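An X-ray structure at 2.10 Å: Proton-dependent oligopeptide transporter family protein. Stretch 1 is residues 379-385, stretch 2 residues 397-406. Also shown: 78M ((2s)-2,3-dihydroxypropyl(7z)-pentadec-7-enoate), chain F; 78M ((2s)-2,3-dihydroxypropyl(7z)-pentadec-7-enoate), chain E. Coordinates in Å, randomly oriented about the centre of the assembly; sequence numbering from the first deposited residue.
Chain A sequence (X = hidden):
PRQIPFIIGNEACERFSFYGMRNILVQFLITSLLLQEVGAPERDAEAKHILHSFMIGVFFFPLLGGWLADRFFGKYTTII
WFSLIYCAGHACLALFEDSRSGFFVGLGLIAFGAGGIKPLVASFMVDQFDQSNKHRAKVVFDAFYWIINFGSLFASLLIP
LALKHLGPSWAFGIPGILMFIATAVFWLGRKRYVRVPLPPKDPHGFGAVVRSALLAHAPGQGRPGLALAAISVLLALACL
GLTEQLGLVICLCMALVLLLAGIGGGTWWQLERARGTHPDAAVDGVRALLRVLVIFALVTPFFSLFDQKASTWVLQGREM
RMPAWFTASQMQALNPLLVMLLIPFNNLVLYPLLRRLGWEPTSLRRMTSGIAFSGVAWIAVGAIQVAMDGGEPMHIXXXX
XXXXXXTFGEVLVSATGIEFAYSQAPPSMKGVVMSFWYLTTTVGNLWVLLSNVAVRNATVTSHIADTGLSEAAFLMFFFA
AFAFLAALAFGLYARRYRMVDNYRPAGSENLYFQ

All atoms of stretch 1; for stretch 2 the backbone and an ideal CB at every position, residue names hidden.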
# COMPACT_ATOMS: atom_id res chain seq x y z
N ILE A 379 -8.58 -11.93 -14.81
CA ILE A 379 -9.30 -12.63 -15.89
C ILE A 379 -10.04 -13.82 -15.22
O ILE A 379 -11.22 -14.04 -15.49
CB ILE A 379 -8.40 -13.09 -17.08
CG1 ILE A 379 -7.85 -11.89 -17.92
CG2 ILE A 379 -9.13 -14.13 -17.99
CD1 ILE A 379 -8.93 -11.03 -18.73
N ALA A 380 -9.34 -14.55 -14.31
CA ALA A 380 -9.89 -15.66 -13.55
C ALA A 380 -11.05 -15.21 -12.64
O ALA A 380 -12.08 -15.87 -12.66
CB ALA A 380 -8.80 -16.33 -12.73
N VAL A 381 -10.91 -14.08 -11.89
CA VAL A 381 -12.00 -13.54 -11.03
C VAL A 381 -13.25 -13.21 -11.85
O VAL A 381 -14.37 -13.47 -11.41
CB VAL A 381 -11.60 -12.32 -10.13
CG1 VAL A 381 -12.73 -11.94 -9.16
CG2 VAL A 381 -10.36 -12.63 -9.33
N GLY A 382 -13.04 -12.59 -13.01
CA GLY A 382 -14.11 -12.19 -13.92
C GLY A 382 -14.83 -13.39 -14.51
O GLY A 382 -16.07 -13.40 -14.58
N ALA A 383 -14.05 -14.42 -14.92
CA ALA A 383 -14.58 -15.67 -15.49
C ALA A 383 -15.41 -16.43 -14.43
O ALA A 383 -16.45 -17.00 -14.75
CB ALA A 383 -13.44 -16.53 -16.01
N ILE A 384 -14.99 -16.35 -13.16
CA ILE A 384 -15.73 -16.95 -12.05
C ILE A 384 -17.06 -16.20 -11.90
O ILE A 384 -18.12 -16.83 -11.80
CB ILE A 384 -14.89 -16.97 -10.77
CG1 ILE A 384 -13.82 -18.09 -10.85
CG2 ILE A 384 -15.79 -17.13 -9.52
CD1 ILE A 384 -12.56 -17.80 -9.98
N GLN A 385 -17.01 -14.86 -11.95
CA GLN A 385 -18.21 -14.02 -11.85
C GLN A 385 -19.19 -14.31 -12.97
O GLN A 385 -20.37 -14.39 -12.69
CB GLN A 385 -17.85 -12.52 -11.84
CG GLN A 385 -19.00 -11.60 -11.39
CD GLN A 385 -19.47 -11.89 -9.98
OE1 GLN A 385 -18.68 -11.99 -9.05
NE2 GLN A 385 -20.78 -12.08 -9.80
N UNK A 397 -13.82 -22.34 -3.22
CA UNK A 397 -12.48 -22.88 -3.50
C UNK A 397 -11.98 -22.44 -4.88
O UNK A 397 -10.78 -22.42 -5.11
CB UNK A 397 -12.50 -24.41 -3.41
N UNK A 398 -12.89 -22.04 -5.79
CA UNK A 398 -12.50 -21.49 -7.11
C UNK A 398 -11.65 -20.23 -6.95
O UNK A 398 -10.83 -19.94 -7.83
CB UNK A 398 -13.74 -21.17 -7.95
N UNK A 399 -11.80 -19.48 -5.82
CA UNK A 399 -10.97 -18.27 -5.59
C UNK A 399 -9.47 -18.58 -5.34
O UNK A 399 -8.66 -17.65 -5.40
CB UNK A 399 -11.53 -17.50 -4.39
N UNK A 400 -9.10 -19.87 -5.09
CA UNK A 400 -7.69 -20.31 -4.93
C UNK A 400 -6.92 -19.93 -6.23
O UNK A 400 -5.79 -19.46 -6.13
CB UNK A 400 -7.61 -21.81 -4.66
N UNK A 401 -7.54 -20.17 -7.42
CA UNK A 401 -6.93 -19.84 -8.73
C UNK A 401 -6.52 -18.35 -8.81
O UNK A 401 -5.32 -18.11 -8.88
CB UNK A 401 -7.91 -20.17 -9.86
N UNK A 402 -7.43 -17.35 -8.68
CA UNK A 402 -6.94 -15.96 -8.68
C UNK A 402 -6.06 -15.60 -7.48
O UNK A 402 -5.20 -14.76 -7.65
CB UNK A 402 -8.13 -15.00 -8.72
N UNK A 403 -6.20 -16.26 -6.31
CA UNK A 403 -5.28 -15.97 -5.20
C UNK A 403 -3.85 -16.37 -5.58
O UNK A 403 -2.92 -15.61 -5.33
CB UNK A 403 -5.72 -16.70 -3.93
N UNK A 404 -3.69 -17.55 -6.20
CA UNK A 404 -2.38 -18.07 -6.63
C UNK A 404 -1.75 -17.14 -7.66
O UNK A 404 -0.59 -16.76 -7.52
CB UNK A 404 -2.52 -19.48 -7.21
N UNK A 405 -2.54 -16.76 -8.68
CA UNK A 405 -2.08 -15.88 -9.75
C UNK A 405 -1.68 -14.52 -9.21
O UNK A 405 -0.57 -14.06 -9.49
CB UNK A 405 -3.17 -15.72 -10.82
N UNK A 406 -2.56 -13.91 -8.38
CA UNK A 406 -2.31 -12.58 -7.80
C UNK A 406 -1.10 -12.54 -6.84
O UNK A 406 -0.34 -11.57 -6.88
CB UNK A 406 -3.56 -12.11 -7.05
O21 78M F . -18.71 -24.16 -14.05
C20 78M F . -18.04 -23.00 -14.50
C18 78M F . -16.73 -23.36 -15.17
O19 78M F . -15.85 -23.99 -14.23
C17 78M F . -16.06 -22.19 -15.86
O2 78M F . -15.40 -21.34 -14.89
C1 78M F . -14.07 -21.43 -14.79
O1 78M F . -13.42 -22.36 -15.22
C2 78M F . -13.49 -20.23 -14.10
C3 78M F . -11.98 -20.32 -13.89
C4 78M F . -11.20 -19.19 -14.55
C5 78M F . -10.57 -19.53 -15.89
C6 78M F . -9.96 -18.32 -16.60
C7 78M F . -8.48 -18.44 -16.80
C8 78M F . -7.53 -18.05 -15.97
C9 78M F . -6.05 -18.16 -16.17
C10 78M F . -5.53 -19.60 -16.20
C11 78M F . -4.20 -19.78 -16.90
C12 78M F . -2.97 -19.52 -16.04
C13 78M F . -1.68 -19.40 -16.82
C15 78M F . 0.83 -19.11 -16.77
C14 78M F . -0.44 -19.26 -15.96
O21 78M E . -16.37 -28.31 -6.11
C20 78M E . -15.83 -27.50 -7.15
C18 78M E . -14.32 -27.44 -7.08
O19 78M E . -13.91 -27.03 -5.78
C17 78M E . -13.75 -26.48 -8.10
O2 78M E . -12.31 -26.63 -8.15
C1 78M E . -11.55 -25.73 -7.51
O1 78M E . -11.97 -25.01 -6.64
C2 78M E . -10.14 -25.72 -8.02
C3 78M E . -9.58 -24.31 -8.17
C4 78M E . -8.29 -24.23 -8.98
C5 78M E . -7.00 -24.47 -8.20
C6 78M E . -5.75 -23.98 -8.92
C7 78M E . -4.48 -24.40 -8.26
C8 78M E . -3.49 -23.61 -7.87
C9 78M E . -2.21 -24.04 -7.22
C10 78M E . -2.25 -24.07 -5.68
C11 78M E . -2.88 -25.32 -5.06
C12 78M E . -1.94 -26.50 -4.87
C13 78M E . -2.53 -27.62 -4.01
C15 78M E . -2.14 -29.78 -2.74
C14 78M E . -1.56 -28.75 -3.69

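The two stretches run nearly antiparallel, with helix axes 8.8 Å apart at closest approach and an angle of 167° between them. Stretch 1 offers Ala380, Val381 and Ile384 here, all apolar. It has no charge to match, so packing decides the fit.

Position 397 has nothing of stretch 1 within reach of its ideal CB. Its angles of -58/-21 are helical, and many residues would suit. The residue is Ala397, whose O accepts a backbone hydrogen bond from N of position 400 (3.1 Å).

Position 398 directs its CB toward stretch 1. The ideal CB lies 4.1 Å from CD1 of Ile384, so the start of the side chain meets an apolar methyl. The two lipids are also near, and a large apolar or aromatic group could reach between them. The residue is Trp398. Its CB packs on Ile384 CD1 at 4.1 Å, while the end of the side chain leads away. One ring face is covered by 78M of chain F, the opposite face by 78M of chain E. CZ2 of Trp398 comes within 3.3 Å of O19 of the chain F lipid. The backbone O of Trp398 is also 3.5 Å from Ile384 CD1.

Position 399 points sideways, and its ideal CB has no neighbour in stretch 1 within 5.5 Å. Polar or apolar residues would do. It is Gln399, with its NE2 hydrogen-bonded elsewhere in the structure.

Position 400 points away from stretch 1, which sets no limit on it. It is Ile400, in the m rotamer at chi1.

Position 401 points toward stretch 1, its ideal CB 4.9 Å from CB of Ala380. The small alanine leaves room for a medium or large apolar side chain, such as leucine, isoleucine or methionine. The residue is Leu401. Leu401 CD2 touches Ala380 CB at 4.0 Å. Leu401 CD2 also lies 3.7 Å from C4 of the chain F lipid.

Position 402 comes closest to stretch 1. The CA of position 402 is 5.7 Å from the CA of Ala380. The ideal CB is only 3.3 Å from CG2 of Val381, a tight fit. A compact apolar residue such as alanine or proline is favoured. Phi of -66° permits proline. The residue is Pro402. Its CB lies 3.3 Å from Val381 CG2 and 4.2 Å from Ala380 CB, and its CD is 3.9 Å from Ile384 CD1. The puckered ring (C-gamma endo) thus touches three residues of the facing helix.

Position 403 points away, so even a bulky side chain fits as far as stretch 1 is concerned. It is Tyr403.

Position 404 is out of reach and open to many residues. It is Ala404.

Position 405 faces stretch 1 again, one turn beyond 401, but its ideal CB has nothing within 5.5 Å. A longer apolar chain could bridge the gap. Leu405 does so, with CD1 4.1 Å from Ala380 CB.

Position 406 is out of reach. It is Leu406, whose N donates to Pro402 O at 2.9 Å.

Stretch 2 397-406: AWQILPYALL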
# COMPACT_ATOMS: atom_id res chain seq x y z
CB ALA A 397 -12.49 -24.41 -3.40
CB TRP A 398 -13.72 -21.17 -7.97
CG TRP A 398 -14.17 -22.31 -8.83
CD1 TRP A 398 -15.28 -23.07 -8.66
CD2 TRP A 398 -13.48 -22.84 -9.97
NE1 TRP A 398 -15.37 -24.01 -9.67
CE2 TRP A 398 -14.27 -23.90 -10.48
CE3 TRP A 398 -12.26 -22.55 -10.60
CZ2 TRP A 398 -13.89 -24.66 -11.60
CZ3 TRP A 398 -11.89 -23.28 -11.73
CH2 TRP A 398 -12.70 -24.32 -12.21
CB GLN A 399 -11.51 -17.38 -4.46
CG GLN A 399 -12.87 -16.75 -4.72
CD GLN A 399 -13.17 -15.64 -3.74
OE1 GLN A 399 -12.85 -15.72 -2.53
NE2 GLN A 399 -13.85 -14.61 -4.22
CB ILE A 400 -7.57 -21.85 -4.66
CG1 ILE A 400 -8.12 -22.24 -3.26
CG2 ILE A 400 -6.11 -22.36 -4.83
CD1 ILE A 400 -8.35 -23.80 -3.03
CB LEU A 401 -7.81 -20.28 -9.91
CG LEU A 401 -7.33 -19.91 -11.33
CD1 LEU A 401 -6.00 -20.61 -11.68
CD2 LEU A 401 -8.39 -20.28 -12.36
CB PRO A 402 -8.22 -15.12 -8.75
CG PRO A 402 -9.31 -16.01 -8.23
CD PRO A 402 -8.91 -17.40 -8.65
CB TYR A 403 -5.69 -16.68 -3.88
CG TYR A 403 -6.43 -15.74 -2.95
CD1 TYR A 403 -5.73 -14.80 -2.19
CD2 TYR A 403 -7.82 -15.70 -2.92
CE1 TYR A 403 -6.40 -13.86 -1.42
CE2 TYR A 403 -8.50 -14.79 -2.11
CZ TYR A 403 -7.79 -13.88 -1.36
OH TYR A 403 -8.45 -12.97 -0.59
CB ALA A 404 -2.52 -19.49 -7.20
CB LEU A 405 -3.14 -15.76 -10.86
CG LEU A 405 -3.41 -17.04 -11.67
CD1 LEU A 405 -4.76 -16.97 -12.35
CD2 LEU A 405 -2.28 -17.32 -12.70
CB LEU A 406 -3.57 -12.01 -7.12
CG LEU A 406 -3.44 -10.64 -6.42
CD1 LEU A 406 -3.18 -9.50 -7.43
CD2 LEU A 406 -4.65 -10.35 -5.56
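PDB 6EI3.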